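PDB 5Z6N: protein ElaA from Escherichia coli, which probably transfers acetyl groups from acetyl coenzyme A to amine nitrogens, as an N-acetyltransferase of the GNAT superfamily. Local coordinates for the interface of chains A and B. Residues are numbered along the deposited sequence; one frame, centred on the assembly and turned at random. Chains: chain A/B, Protein ElaA.

All three contacts lie along one two-fold symmetric interface, built from helix 14-31 and the loop running through residues 35-41 of each chain. Contacts 1 and 3 are near neighbours, their C-alpha centres about 6 Å apart, and share A:Tyr18, A:Cys25 and B:Ile39. Contact 2 sits about 10 Å from either centre and is joined to both through A:Cys25. Contact 1 brings the hydrogen bonds of a helix-to-loop crossing, contact 3 the hydrophobic middle, and contact 2 the end where the valines and prolines meet. This reciprocal exchange of helix and loop would suit a homodimer, though the crystal alone does not establish one in solution.

Contact 1: the interface of chains A and B. Residues chain A 18, 22, 25; chain B 37, 39-41.
The side chain of B:Ile39 lies across the ring of A:Tyr18, its methyl CG2 3.6 Å from the ring centroid and displaced toward the hydroxyl-bearing rim. This CH-pi contact joins helix 14-31 of one GNAT-type acetyltransferase chain to a loop of the other. CG of A:Tyr18 points away from the backbone N (chi1 -167°), which carries the ring out toward the partner loop, and the two side chains run past each other in opposite directions. The same methyl meets CB of A:Gln22 at 3.6 Å, so it lies between the side chains of two residues one turn apart on the helix. Further out, CE2 of A:Tyr18 packs against CA of B:Gly41 at 3.8 Å. At the rim, B:Gly41 N donates to the phenol OH of A:Tyr18 at 2.6 Å, approaching the ring edge in plane. With an alanine at A:Tyr18, the N-H of B:Gly41 would probably lose this acceptor and B:Ile39 CG2 the ring beneath it. Further along the helix, the side-chain amide NE2 of B:Gln37 donates to the backbone carbonyl O of A:Gln22 at 3.2 Å, on a lone pair. A second bond from NE2, 3.1 Å to the backbone carbonyl O of B:Ile39, would help fix the turn of the amide, its chain bent at chi2 (74°).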
loop_
_atom_site.group_PDB
_atom_site.type_symbol
_atom_site.label_atom_id
_atom_site.label_comp_id
_atom_site.label_asym_id
_atom_site.label_seq_id
_atom_site.Cartn_x
_atom_site.Cartn_y
_atom_site.Cartn_z
ATOM N N TYR A 18 4.780 -6.543 -0.698
ATOM C CA TYR A 18 3.648 -6.340 0.200
ATOM C C TYR A 18 4.115 -5.901 1.583
ATOM O O TYR A 18 3.516 -5.013 2.203
ATOM C CB TYR A 18 2.835 -7.636 0.290
ATOM C CG TYR A 18 1.470 -7.512 0.926
ATOM C CD1 TYR A 18 0.352 -7.215 0.155
ATOM C CD2 TYR A 18 1.293 -7.705 2.292
ATOM C CE1 TYR A 18 -0.901 -7.111 0.721
ATOM C CE2 TYR A 18 0.038 -7.598 2.871
ATOM C CZ TYR A 18 -1.055 -7.305 2.078
ATOM O OH TYR A 18 -2.308 -7.188 2.636
ATOM N N GLN A 22 3.271 -2.531 3.552
ATOM C CA GLN A 22 2.463 -2.749 4.750
ATOM C C GLN A 22 3.043 -2.010 5.948
ATOM O O GLN A 22 2.313 -1.357 6.705
ATOM C CB GLN A 22 2.373 -4.248 5.040
ATOM C CG GLN A 22 1.526 -4.626 6.226
ATOM C CD GLN A 22 1.685 -6.095 6.586
ATOM O OE1 GLN A 22 0.718 -6.768 6.918
ATOM N NE2 GLN A 22 2.907 -6.594 6.517
ATOM N N CYS A 25 2.731 1.871 5.208
ATOM C CA CYS A 25 1.390 2.311 5.576
ATOM C C CYS A 25 1.238 2.357 7.091
ATOM O O CYS A 25 0.673 3.308 7.645
ATOM C CB CYS A 25 0.344 1.382 4.954
ATOM S SG CYS A 25 -1.374 1.872 5.248
ATOM N N GLN B 37 -5.260 1.309 7.897
ATOM C CA GLN B 37 -4.369 0.243 7.434
ATOM C C GLN B 37 -5.019 -0.472 6.251
ATOM O O GLN B 37 -5.686 -1.500 6.387
ATOM C CB GLN B 37 -4.060 -0.722 8.574
ATOM C CG GLN B 37 -2.998 -1.756 8.251
ATOM C CD GLN B 37 -1.602 -1.168 8.217
ATOM O OE1 GLN B 37 -1.206 -0.424 9.119
ATOM N NE2 GLN B 37 -0.844 -1.499 7.176
ATOM N N ILE B 39 -3.491 -2.040 3.880
ATOM C CA ILE B 39 -2.748 -3.253 3.551
ATOM C C ILE B 39 -2.772 -4.116 4.810
ATOM O O ILE B 39 -1.934 -3.985 5.704
ATOM C CB ILE B 39 -1.334 -2.926 3.076
ATOM C CG1 ILE B 39 -1.401 -2.093 1.794
ATOM C CG2 ILE B 39 -0.534 -4.179 2.838
ATOM C CD1 ILE B 39 -0.222 -1.167 1.594
ATOM N N ASP B 40 -3.757 -5.014 4.880
ATOM C CA ASP B 40 -4.100 -5.703 6.117
ATOM C C ASP B 40 -3.708 -7.174 6.139
ATOM O O ASP B 40 -3.970 -7.850 7.140
ATOM C CB ASP B 40 -5.605 -5.577 6.384
ATOM C CG ASP B 40 -6.453 -6.060 5.218
ATOM O OD1 ASP B 40 -5.902 -6.666 4.273
ATOM O OD2 ASP B 40 -7.680 -5.837 5.246
ATOM N N GLY B 41 -3.104 -7.694 5.074
ATOM C CA GLY B 41 -2.729 -9.096 5.044
ATOM C C GLY B 41 -3.663 -9.953 4.213
ATOM O O GLY B 41 -3.221 -10.867 3.510
#

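Contact 2: the interface of chains A and B. Residues chain A 25, 29, 35-36; chain B 25, 29, 35-36.
A:Val29 and B:Val29 meet methyl to methyl near the two-fold axis, their CG1 atoms 3.8 Å apart and the side chains crossing at a slant. In both chains CG1 lies opposite the backbone N (chi1 168° in A, 173° in B), and this places the same branch of each valine in the shared hydrophobic contact. Prolines from the two loops close in beside them. CG1 of A:Val29 also packs against CA of B:Pro35 at 3.8 Å, while CB of A:Pro35 faces CD of B:Pro35 at 4.0 Å, one pyrrolidine ring beside the other. A second kind of contact sets carbon or sulfur against backbone oxygen. CB of A:Pro35 approaches the carbonyl O of B:Val29, 3.5 Å away, near the end of helix 14-31. The thiol SG of A:Cys25 faces O of B:Tyr36 at 3.4 Å, and in the twin contact B:Cys25 SG is 3.7 Å from A:Tyr36 O. Each thiol therefore looks toward the opposite loop backbone. SG of A:Cys25 and SG of B:Cys25 are 6.3 Å apart, so no disulfide joins the chains here. B:Val29 CG1 adds to the packing around A:Tyr36 O, at 3.9 Å. This small, largely apolar patch fits the C-terminal part of each helix against the partner's loop and probably helps set how the two chains are aligned in the pair.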
loop_
_atom_site.group_PDB
_atom_site.type_symbol
_atom_site.label_atom_id
_atom_site.label_comp_id
_atom_site.label_asym_id
_atom_site.label_seq_id
_atom_site.Cartn_x
_atom_site.Cartn_y
_atom_site.Cartn_z
ATOM N N CYS A 25 2.731 1.871 5.208
ATOM C CA CYS A 25 1.390 2.311 5.576
ATOM C C CYS A 25 1.238 2.357 7.091
ATOM O O CYS A 25 0.673 3.308 7.645
ATOM C CB CYS A 25 0.344 1.382 4.954
ATOM S SG CYS A 25 -1.374 1.872 5.248
ATOM N N VAL A 29 1.341 6.512 7.571
ATOM C CA VAL A 29 -0.045 6.903 7.320
ATOM C C VAL A 29 -1.016 6.642 8.465
ATOM O O VAL A 29 -1.929 7.441 8.698
ATOM C CB VAL A 29 -0.641 6.157 6.114
ATOM C CG1 VAL A 29 -2.155 6.359 6.076
ATOM C CG2 VAL A 29 0.003 6.639 4.832
ATOM N N PRO A 35 -2.873 11.094 5.829
ATOM C CA PRO A 35 -3.504 10.401 4.691
ATOM C C PRO A 35 -2.913 10.853 3.356
ATOM O O PRO A 35 -3.494 11.627 2.591
ATOM C CB PRO A 35 -4.974 10.798 4.834
ATOM C CG PRO A 35 -4.941 12.154 5.553
ATOM C CD PRO A 35 -3.548 12.370 6.113
ATOM N N TYR A 36 -1.715 10.364 3.067
ATOM C CA TYR A 36 -0.992 10.736 1.860
ATOM C C TYR A 36 -0.763 9.496 1.002
ATOM O O TYR A 36 -1.088 8.370 1.392
ATOM C CB TYR A 36 0.331 11.434 2.207
ATOM C CG TYR A 36 1.486 10.497 2.483
ATOM C CD1 TYR A 36 1.528 9.736 3.645
ATOM C CD2 TYR A 36 2.541 10.382 1.585
ATOM C CE1 TYR A 36 2.584 8.882 3.898
ATOM C CE2 TYR A 36 3.601 9.530 1.832
ATOM C CZ TYR A 36 3.616 8.781 2.988
ATOM O OH TYR A 36 4.671 7.931 3.235
ATOM N N CYS B 25 -4.829 2.819 -2.065
ATOM C CA CYS B 25 -4.346 3.943 -1.272
ATOM C C CYS B 25 -4.892 5.261 -1.807
ATOM O O CYS B 25 -5.360 6.114 -1.043
ATOM C CB CYS B 25 -2.815 3.951 -1.270
ATOM S SG CYS B 25 -2.060 5.112 -0.113
ATOM N N VAL B 29 -7.491 5.824 1.160
ATOM C CA VAL B 29 -6.630 6.538 2.093
ATOM C C VAL B 29 -6.562 8.023 1.766
ATOM O O VAL B 29 -6.882 8.866 2.603
ATOM C CB VAL B 29 -5.220 5.907 2.123
ATOM C CG1 VAL B 29 -4.283 6.751 2.969
ATOM C CG2 VAL B 29 -5.287 4.487 2.663
ATOM N N PRO B 35 -6.824 7.983 7.243
ATOM C CA PRO B 35 -5.562 7.302 7.565
ATOM C C PRO B 35 -6.007 6.006 8.226
ATOM O O PRO B 35 -6.592 6.028 9.314
ATOM C CB PRO B 35 -4.830 8.316 8.455
ATOM C CG PRO B 35 -5.914 9.171 9.032
ATOM C CD PRO B 35 -6.979 9.252 7.979
ATOM N N TYR B 36 -5.733 4.872 7.584
ATOM C CA TYR B 36 -6.116 3.568 8.109
ATOM C C TYR B 36 -5.153 2.571 7.472
ATOM O O TYR B 36 -4.325 2.923 6.625
ATOM C CB TYR B 36 -7.580 3.127 7.944
ATOM C CG TYR B 36 -7.912 2.458 6.626
ATOM C CD1 TYR B 36 -8.018 3.197 5.455
ATOM C CD2 TYR B 36 -8.137 1.087 6.559
ATOM C CE1 TYR B 36 -8.329 2.583 4.245
ATOM C CE2 TYR B 36 -8.447 0.468 5.358
ATOM C CZ TYR B 36 -8.542 1.219 4.205
ATOM O OH TYR B 36 -8.850 0.605 3.010
#

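Contact 3: the interface of chains A and B. Residues chain A 18, 21, 25, 39; chain B 18, 21, 39.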
loop_
_atom_site.group_PDB
_atom_site.type_symbol
_atom_site.label_atom_id
_atom_site.label_comp_id
_atom_site.label_asym_id
_atom_site.label_seq_id
_atom_site.Cartn_x
_atom_site.Cartn_y
_atom_site.Cartn_z
ATOM N N TYR A 18 4.780 -6.543 -0.698
ATOM C CA TYR A 18 3.648 -6.340 0.200
ATOM C C TYR A 18 4.115 -5.901 1.583
ATOM O O TYR A 18 3.516 -5.013 2.203
ATOM C CB TYR A 18 2.835 -7.636 0.290
ATOM C CG TYR A 18 1.470 -7.512 0.926
ATOM C CD1 TYR A 18 0.352 -7.215 0.155
ATOM C CD2 TYR A 18 1.293 -7.705 2.292
ATOM C CE1 TYR A 18 -0.901 -7.111 0.721
ATOM C CE2 TYR A 18 0.038 -7.598 2.871
ATOM C CZ TYR A 18 -1.055 -7.305 2.078
ATOM O OH TYR A 18 -2.308 -7.188 2.636
ATOM N N LEU A 21 5.500 -2.088 1.875
ATOM C CA LEU A 21 4.344 -1.194 1.811
ATOM C C LEU A 21 3.485 -1.304 3.069
ATOM O O LEU A 21 2.998 -0.295 3.589
ATOM C CB LEU A 21 3.497 -1.510 0.577
ATOM C CG LEU A 21 3.816 -0.953 -0.815
ATOM C CD1 LEU A 21 5.272 -1.057 -1.172
ATOM C CD2 LEU A 21 2.979 -1.676 -1.854
ATOM N N CYS A 25 2.731 1.871 5.208
ATOM C CA CYS A 25 1.390 2.311 5.576
ATOM C C CYS A 25 1.238 2.357 7.091
ATOM O O CYS A 25 0.673 3.308 7.645
ATOM C CB CYS A 25 0.344 1.382 4.954
ATOM S SG CYS A 25 -1.374 1.872 5.248
ATOM N N ILE A 39 2.396 4.970 -1.651
ATOM C CA ILE A 39 2.712 4.185 -2.835
ATOM C C ILE A 39 2.710 5.227 -3.948
ATOM O O ILE A 39 1.662 5.540 -4.525
ATOM C CB ILE A 39 1.668 3.071 -3.026
ATOM C CG1 ILE A 39 1.414 2.373 -1.689
ATOM C CG2 ILE A 39 2.152 2.045 -4.006
ATOM C CD1 ILE A 39 0.068 1.710 -1.584
ATOM N N TYR B 18 1.520 -3.981 -6.985
ATOM C CA TYR B 18 1.802 -2.565 -6.782
ATOM C C TYR B 18 0.664 -1.690 -7.287
ATOM O O TYR B 18 0.317 -0.684 -6.657
ATOM C CB TYR B 18 3.104 -2.178 -7.478
ATOM C CG TYR B 18 3.644 -0.855 -6.994
ATOM C CD1 TYR B 18 4.333 -0.773 -5.795
ATOM C CD2 TYR B 18 3.443 0.314 -7.720
ATOM C CE1 TYR B 18 4.831 0.428 -5.338
ATOM C CE2 TYR B 18 3.936 1.527 -7.268
ATOM C CZ TYR B 18 4.634 1.576 -6.077
ATOM O OH TYR B 18 5.126 2.775 -5.611
ATOM N N LEU B 21 -2.706 -1.841 -4.781
ATOM C CA LEU B 21 -2.565 -1.163 -3.496
ATOM C C LEU B 21 -2.393 0.340 -3.689
ATOM O O LEU B 21 -2.901 1.138 -2.892
ATOM C CB LEU B 21 -1.386 -1.742 -2.716
ATOM C CG LEU B 21 -1.422 -3.242 -2.420
ATOM C CD1 LEU B 21 -0.083 -3.696 -1.867
ATOM C CD2 LEU B 21 -2.542 -3.562 -1.452
ATOM N N ILE B 39 -3.491 -2.040 3.880
ATOM C CA ILE B 39 -2.748 -3.253 3.551
ATOM C C ILE B 39 -2.772 -4.116 4.810
ATOM O O ILE B 39 -1.934 -3.985 5.704
ATOM C CB ILE B 39 -1.334 -2.926 3.076
ATOM C CG1 ILE B 39 -1.401 -2.093 1.794
ATOM C CG2 ILE B 39 -0.534 -4.179 2.838
ATOM C CD1 ILE B 39 -0.222 -1.167 1.594
#
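The backbone carbonyl O of B:Leu21 has the terminal methyl CD1 of A:Ile39 lying 3.3 Å away, a van der Waals contact rather than a bond. It belongs to the hydrophobic middle of a helix-and-loop interface between two GNAT-fold chains, where helix 14-31 of each receives an isoleucine from the other. A:Ile39 CD1 extends on to CB of B:Leu21 at 3.9 Å, and in the twin arrangement B:Ile39 CD1 reaches CB of A:Leu21 at the same distance. The other branch of A:Ile39 does a separate job. Its CG2 sits over one face of the B:Tyr18 ring, 3.6 Å from the centroid and shifted toward CZ and CE1, the twin of the CH-pi contact on A:Tyr18. Each isoleucine thus lies along one side of the partner helix, CG2 on the tyrosine ring and CD1 on the leucine's CB and backbone. Between them the two leucines meet at an oblique angle, CD2 of A:Leu21 touching CD1 of B:Leu21 at 3.7 Å. The methyl anti to CA does the touching in both, named CD2 in A:Leu21 (chi2 45°) and CD1 in B:Leu21 (chi2 170°). B:Leu21 CD1 also comes to 4.1 Å from CD1 of the A:Tyr18 ring, the side chains roughly perpendicular.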